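Local coordinates for protein pullulanase (Bacillus acidopullulyticus, PDB 2WAN) that hydrolyses the alpha-1,6-glucosidic linkages of pullulan and related branched starch polysaccharides, as a debranching glycoside hydrolase, at residues P430-D442 and G772-R784. Numbering follows the deposited sequence.
Sequences PVDEVIYEAHVRD and GVPFMQGGEEMLR
Ile435, Tyr436 and Glu437 run parallel to Phe775, Met776 and Gln777, the two strand axes 25° apart. Four backbone hydrogen bonds join them: Ile435 N to Pro774 O, Met776 N to Ile435 O, Glu437 N to Met776 O and, just past the strand end, Gly778 N to Glu437 O at 2.7 Å. A water lies within hydrogen-bonding distance of both Glu437 O and Gly778 O, though with more acceptors around it than it has protons to give.

Toward the barrel interior, the Phe775 ring lies across its neighbours, with CD1 3.7 Å from Ile435 CG2 and CZ 3.5 Å from Glu437 CB. Glu437, extended with CG anti to the backbone N (chi1 -174°), carries its carboxylate past that ring to the backbone N of His735. Further back, Val773 CG1 packs 3.8 Å from Ile435 CD1.

Tyr436 and Met776 point the other way, toward the surrounding helices, where Met776 also meets Phe768 of helix 753-769. The Met776 sulfur sits at the edge of the Tyr436 ring, a Met-aromatic contact, while Gly778 CA lies over one face, 3.6 Å from the ring centroid, in a CH-pi contact. Tyr436 OH donates to Glu781 OE2 at 2.6 Å, on the syn side of the carboxylate; OE1 accepts from Gly779 N, so the phenol and the turn share one anchor.

Beyond the strands, Arg784 NH2 forms a long salt bridge with Asp442 OD2 (3.3 Å), and its NH1 donates to Gln777 OE1. Asp442 OD1 is held by Tyr505.

This parallel pairing of the first and eighth strands closes the (beta/alpha)8 barrel of the alpha-amylase-type catalytic domain.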
loop_
_atom_site.group_PDB
_atom_site.type_symbol
_atom_site.label_atom_id
_atom_site.label_comp_id
_atom_site.label_asym_id
_atom_site.label_seq_id
_atom_site.Cartn_x
_atom_site.Cartn_y
_atom_site.Cartn_z
ATOM N N PRO A 430 2.650 11.059 -14.449
ATOM C CA PRO A 430 1.765 9.870 -14.378
ATOM C C PRO A 430 0.454 9.989 -15.156
ATOM O O PRO A 430 -0.074 8.959 -15.614
ATOM C CB PRO A 430 1.489 9.728 -12.888
ATOM C CG PRO A 430 2.795 10.246 -12.260
ATOM C CD PRO A 430 3.195 11.413 -13.115
ATOM N N VAL A 431 -0.068 11.213 -15.319
ATOM C CA VAL A 431 -1.330 11.401 -16.072
ATOM C C VAL A 431 -1.218 11.029 -17.554
ATOM O O VAL A 431 -2.236 10.963 -18.253
ATOM C CB VAL A 431 -1.932 12.837 -15.952
ATOM C CG1 VAL A 431 -2.237 13.185 -14.477
ATOM C CG2 VAL A 431 -1.055 13.910 -16.604
ATOM N N ASP A 432 0.011 10.778 -18.014
ATOM C CA ASP A 432 0.286 10.364 -19.380
ATOM C C ASP A 432 0.220 8.845 -19.565
ATOM O O ASP A 432 0.416 8.356 -20.691
ATOM C CB ASP A 432 1.671 10.866 -19.829
ATOM C CG ASP A 432 1.756 12.394 -19.838
ATOM O OD1 ASP A 432 0.728 13.044 -20.109
ATOM O OD2 ASP A 432 2.840 12.925 -19.554
ATOM N N GLU A 433 -0.045 8.107 -18.490
ATOM C CA GLU A 433 -0.178 6.642 -18.608
ATOM C C GLU A 433 -1.638 6.232 -18.754
ATOM O O GLU A 433 -2.517 6.884 -18.217
ATOM C CB GLU A 433 0.438 5.924 -17.398
ATOM C CG GLU A 433 1.955 6.142 -17.295
ATOM C CD GLU A 433 2.691 5.073 -16.525
ATOM O OE1 GLU A 433 2.063 4.353 -15.717
ATOM O OE2 GLU A 433 3.926 4.951 -16.740
ATOM N N VAL A 434 -1.876 5.175 -19.532
ATOM C CA VAL A 434 -3.168 4.465 -19.519
ATOM C C VAL A 434 -2.832 3.031 -19.130
ATOM O O VAL A 434 -2.243 2.272 -19.923
ATOM C CB VAL A 434 -3.898 4.507 -20.872
ATOM C CG1 VAL A 434 -5.308 3.915 -20.690
ATOM C CG2 VAL A 434 -4.024 5.943 -21.361
ATOM N N ILE A 435 -3.203 2.688 -17.899
ATOM C CA ILE A 435 -2.692 1.495 -17.234
ATOM C C ILE A 435 -3.661 0.318 -17.450
ATOM O O ILE A 435 -4.858 0.445 -17.239
ATOM C CB ILE A 435 -2.454 1.773 -15.726
ATOM C CG1 ILE A 435 -1.406 2.885 -15.554
ATOM C CG2 ILE A 435 -1.974 0.506 -15.018
ATOM C CD1 ILE A 435 -1.262 3.399 -14.101
ATOM N N TYR A 436 -3.118 -0.830 -17.845
ATOM C CA TYR A 436 -3.905 -2.013 -18.184
ATOM C C TYR A 436 -3.478 -3.163 -17.276
ATOM O O TYR A 436 -2.367 -3.684 -17.407
ATOM C CB TYR A 436 -3.627 -2.338 -19.654
ATOM C CG TYR A 436 -4.379 -3.487 -20.304
ATOM C CD1 TYR A 436 -3.839 -4.769 -20.322
ATOM C CD2 TYR A 436 -5.582 -3.262 -20.978
ATOM C CE1 TYR A 436 -4.492 -5.828 -20.966
ATOM C CE2 TYR A 436 -6.253 -4.310 -21.632
ATOM C CZ TYR A 436 -5.697 -5.576 -21.639
ATOM O OH TYR A 436 -6.345 -6.597 -22.305
ATOM N N GLU A 437 -4.345 -3.542 -16.338
ATOM C CA GLU A 437 -4.013 -4.602 -15.363
ATOM C C GLU A 437 -4.145 -6.002 -15.968
ATOM O O GLU A 437 -5.174 -6.335 -16.561
ATOM C CB GLU A 437 -4.908 -4.501 -14.122
ATOM C CG GLU A 437 -4.515 -5.486 -12.993
ATOM C CD GLU A 437 -5.457 -5.373 -11.779
ATOM O OE1 GLU A 437 -6.681 -5.182 -11.964
ATOM O OE2 GLU A 437 -4.978 -5.503 -10.645
ATOM N N ALA A 438 -3.111 -6.827 -15.832
ATOM C CA ALA A 438 -3.152 -8.187 -16.389
ATOM C C ALA A 438 -2.385 -9.176 -15.513
ATOM O O ALA A 438 -1.318 -8.857 -15.000
ATOM C CB ALA A 438 -2.569 -8.197 -17.824
ATOM N N HIS A 439 -2.946 -10.374 -15.358
ATOM C CA HIS A 439 -2.273 -11.514 -14.716
ATOM C C HIS A 439 -1.539 -12.331 -15.779
ATOM O O HIS A 439 -2.095 -12.576 -16.852
ATOM C CB HIS A 439 -3.370 -12.338 -14.033
ATOM C CG HIS A 439 -2.880 -13.477 -13.193
ATOM N ND1 HIS A 439 -2.504 -14.698 -13.729
ATOM C CD2 HIS A 439 -2.784 -13.610 -11.851
ATOM C CE1 HIS A 439 -2.164 -15.515 -12.748
ATOM N NE2 HIS A 439 -2.334 -14.884 -11.600
ATOM N N VAL A 440 -0.289 -12.726 -15.509
ATOM C CA VAL A 440 0.509 -13.439 -16.531
ATOM C C VAL A 440 -0.161 -14.729 -17.027
ATOM O O VAL A 440 -0.096 -15.037 -18.238
ATOM C CB VAL A 440 1.945 -13.734 -16.019
ATOM C CG1 VAL A 440 2.741 -14.552 -17.037
ATOM C CG2 VAL A 440 2.694 -12.398 -15.725
ATOM N N ARG A 441 -0.782 -15.498 -16.125
ATOM C CA ARG A 441 -1.450 -16.715 -16.576
ATOM C C ARG A 441 -2.722 -16.359 -17.376
ATOM O O ARG A 441 -2.907 -16.839 -18.506
ATOM C CB ARG A 441 -1.794 -17.626 -15.410
ATOM C CG ARG A 441 -2.370 -18.967 -15.869
ATOM C CD ARG A 441 -2.592 -19.939 -14.710
ATOM N NE ARG A 441 -3.227 -21.179 -15.180
ATOM C CZ ARG A 441 -2.579 -22.234 -15.686
ATOM N NH1 ARG A 441 -1.242 -22.242 -15.795
ATOM N NH2 ARG A 441 -3.277 -23.303 -16.089
ATOM N N ASP A 442 -3.563 -15.480 -16.829
ATOM C CA ASP A 442 -4.846 -15.156 -17.506
ATOM C C ASP A 442 -4.638 -14.708 -18.940
ATOM O O ASP A 442 -5.431 -15.034 -19.840
ATOM C CB ASP A 442 -5.586 -13.994 -16.839
ATOM C CG ASP A 442 -5.997 -14.255 -15.418
ATOM O OD1 ASP A 442 -5.805 -15.362 -14.892
ATOM O OD2 ASP A 442 -6.536 -13.303 -14.812
ATOM N N GLY A 772 -6.433 13.132 -14.456
ATOM C CA GLY A 772 -5.923 12.094 -13.567
ATOM C C GLY A 772 -5.270 10.956 -14.339
ATOM O O GLY A 772 -4.909 11.110 -15.525
ATOM N N VAL A 773 -5.087 9.828 -13.652
ATOM C CA VAL A 773 -4.422 8.669 -14.250
ATOM C C VAL A 773 -5.419 7.554 -14.549
ATOM O O VAL A 773 -5.895 6.902 -13.624
ATOM C CB VAL A 773 -3.296 8.098 -13.348
ATOM C CG1 VAL A 773 -2.523 7.002 -14.120
ATOM C CG2 VAL A 773 -2.340 9.230 -12.885
ATOM N N PRO A 774 -5.737 7.324 -15.833
ATOM C CA PRO A 774 -6.742 6.286 -16.092
ATOM C C PRO A 774 -6.190 4.860 -15.963
ATOM O O PRO A 774 -5.109 4.560 -16.483
ATOM C CB PRO A 774 -7.154 6.560 -17.540
ATOM C CG PRO A 774 -5.924 7.187 -18.155
ATOM C CD PRO A 774 -5.386 8.068 -17.054
ATOM N N PHE A 775 -6.978 3.984 -15.347
ATOM C CA PHE A 775 -6.589 2.588 -15.117
ATOM C C PHE A 775 -7.773 1.747 -15.536
ATOM O O PHE A 775 -8.938 2.140 -15.288
ATOM C CB PHE A 775 -6.340 2.396 -13.601
ATOM C CG PHE A 775 -6.232 0.950 -13.154
ATOM C CD1 PHE A 775 -4.985 0.366 -12.914
ATOM C CD2 PHE A 775 -7.378 0.186 -12.932
ATOM C CE1 PHE A 775 -4.887 -0.956 -12.456
ATOM C CE2 PHE A 775 -7.289 -1.130 -12.497
ATOM C CZ PHE A 775 -6.036 -1.710 -12.274
ATOM N N MET A 776 -7.494 0.600 -16.154
ATOM C CA MET A 776 -8.569 -0.355 -16.487
ATOM C C MET A 776 -8.129 -1.778 -16.178
ATOM O O MET A 776 -6.935 -2.124 -16.313
ATOM C CB MET A 776 -8.976 -0.229 -17.964
ATOM C CG MET A 776 -7.856 -0.570 -18.964
ATOM S SD MET A 776 -8.315 -0.461 -20.699
ATOM C CE MET A 776 -9.386 -1.897 -20.862
ATOM N N GLN A 777 -9.094 -2.602 -15.763
ATOM C CA GLN A 777 -8.844 -4.032 -15.635
ATOM C C GLN A 777 -8.717 -4.623 -17.039
ATOM O O GLN A 777 -9.607 -4.474 -17.869
ATOM C CB GLN A 777 -10.000 -4.733 -14.912
ATOM C CG GLN A 777 -9.677 -6.227 -14.660
ATOM C CD GLN A 777 -10.776 -7.039 -13.991
ATOM O OE1 GLN A 777 -10.524 -8.178 -13.597
ATOM N NE2 GLN A 777 -11.996 -6.486 -13.878
ATOM N N GLY A 778 -7.598 -5.285 -17.313
ATOM C CA GLY A 778 -7.401 -5.900 -18.628
ATOM C C GLY A 778 -8.554 -6.833 -18.978
ATOM O O GLY A 778 -9.011 -7.612 -18.160
ATOM N N GLY A 779 -9.047 -6.715 -20.199
ATOM C CA GLY A 779 -10.127 -7.581 -20.657
ATOM C C GLY A 779 -11.473 -6.908 -20.606
ATOM O O GLY A 779 -12.420 -7.404 -21.192
ATOM N N GLU A 780 -11.581 -5.763 -19.937
ATOM C CA GLU A 780 -12.883 -5.066 -19.928
ATOM C C GLU A 780 -13.302 -4.632 -21.343
ATOM O O GLU A 780 -14.505 -4.533 -21.635
ATOM C CB GLU A 780 -12.879 -3.862 -18.969
ATOM C CG GLU A 780 -12.645 -4.176 -17.482
ATOM C CD GLU A 780 -13.689 -5.091 -16.850
ATOM O OE1 GLU A 780 -13.827 -6.274 -17.246
ATOM O OE2 GLU A 780 -14.338 -4.615 -15.906
ATOM N N GLU A 781 -12.312 -4.403 -22.211
ATOM C CA GLU A 781 -12.525 -3.998 -23.612
ATOM C C GLU A 781 -13.162 -5.116 -24.451
ATOM O O GLU A 781 -13.605 -4.862 -25.562
ATOM C CB GLU A 781 -11.200 -3.532 -24.240
ATOM C CG GLU A 781 -10.205 -4.667 -24.535
ATOM C CD GLU A 781 -9.423 -5.212 -23.328
ATOM O OE1 GLU A 781 -9.585 -4.748 -22.170
ATOM O OE2 GLU A 781 -8.595 -6.111 -23.575
ATOM N N MET A 782 -13.206 -6.342 -23.913
ATOM C CA MET A 782 -13.928 -7.432 -24.563
ATOM C C MET A 782 -14.977 -8.083 -23.654
ATOM O O MET A 782 -15.335 -9.261 -23.842
ATOM C CB MET A 782 -12.942 -8.472 -25.119
ATOM C CG MET A 782 -12.037 -9.135 -24.057
ATOM S SD MET A 782 -10.918 -10.305 -24.873
ATOM C CE MET A 782 -9.867 -10.750 -23.498
ATOM N N LEU A 783 -15.453 -7.312 -22.669
ATOM C CA LEU A 783 -16.522 -7.720 -21.739
ATOM C C LEU A 783 -16.161 -9.040 -21.070
ATOM O O LEU A 783 -16.973 -9.966 -20.994
ATOM C CB LEU A 783 -17.894 -7.785 -22.439
ATOM C CG LEU A 783 -18.300 -6.563 -23.301
ATOM C CD1 LEU A 783 -19.731 -6.778 -23.882
ATOM C CD2 LEU A 783 -18.236 -5.218 -22.507
ATOM N N ARG A 784 -14.916 -9.132 -20.612
ATOM C CA ARG A 784 -14.461 -10.330 -19.905
ATOM C C ARG A 784 -15.418 -10.650 -18.757
ATOM O O ARG A 784 -15.919 -9.748 -18.089
ATOM C CB ARG A 784 -13.031 -10.128 -19.396
ATOM C CG ARG A 784 -12.516 -11.201 -18.444
ATOM C CD ARG A 784 -11.002 -11.105 -18.393
ATOM N NE ARG A 784 -10.378 -11.818 -17.278
ATOM C CZ ARG A 784 -10.157 -11.279 -16.086
ATOM N NH1 ARG A 784 -10.565 -10.039 -15.842
ATOM N NH2 ARG A 784 -9.527 -11.983 -15.137
HETATM O O HOH W 1 -7.259 -8.440 -16.240
#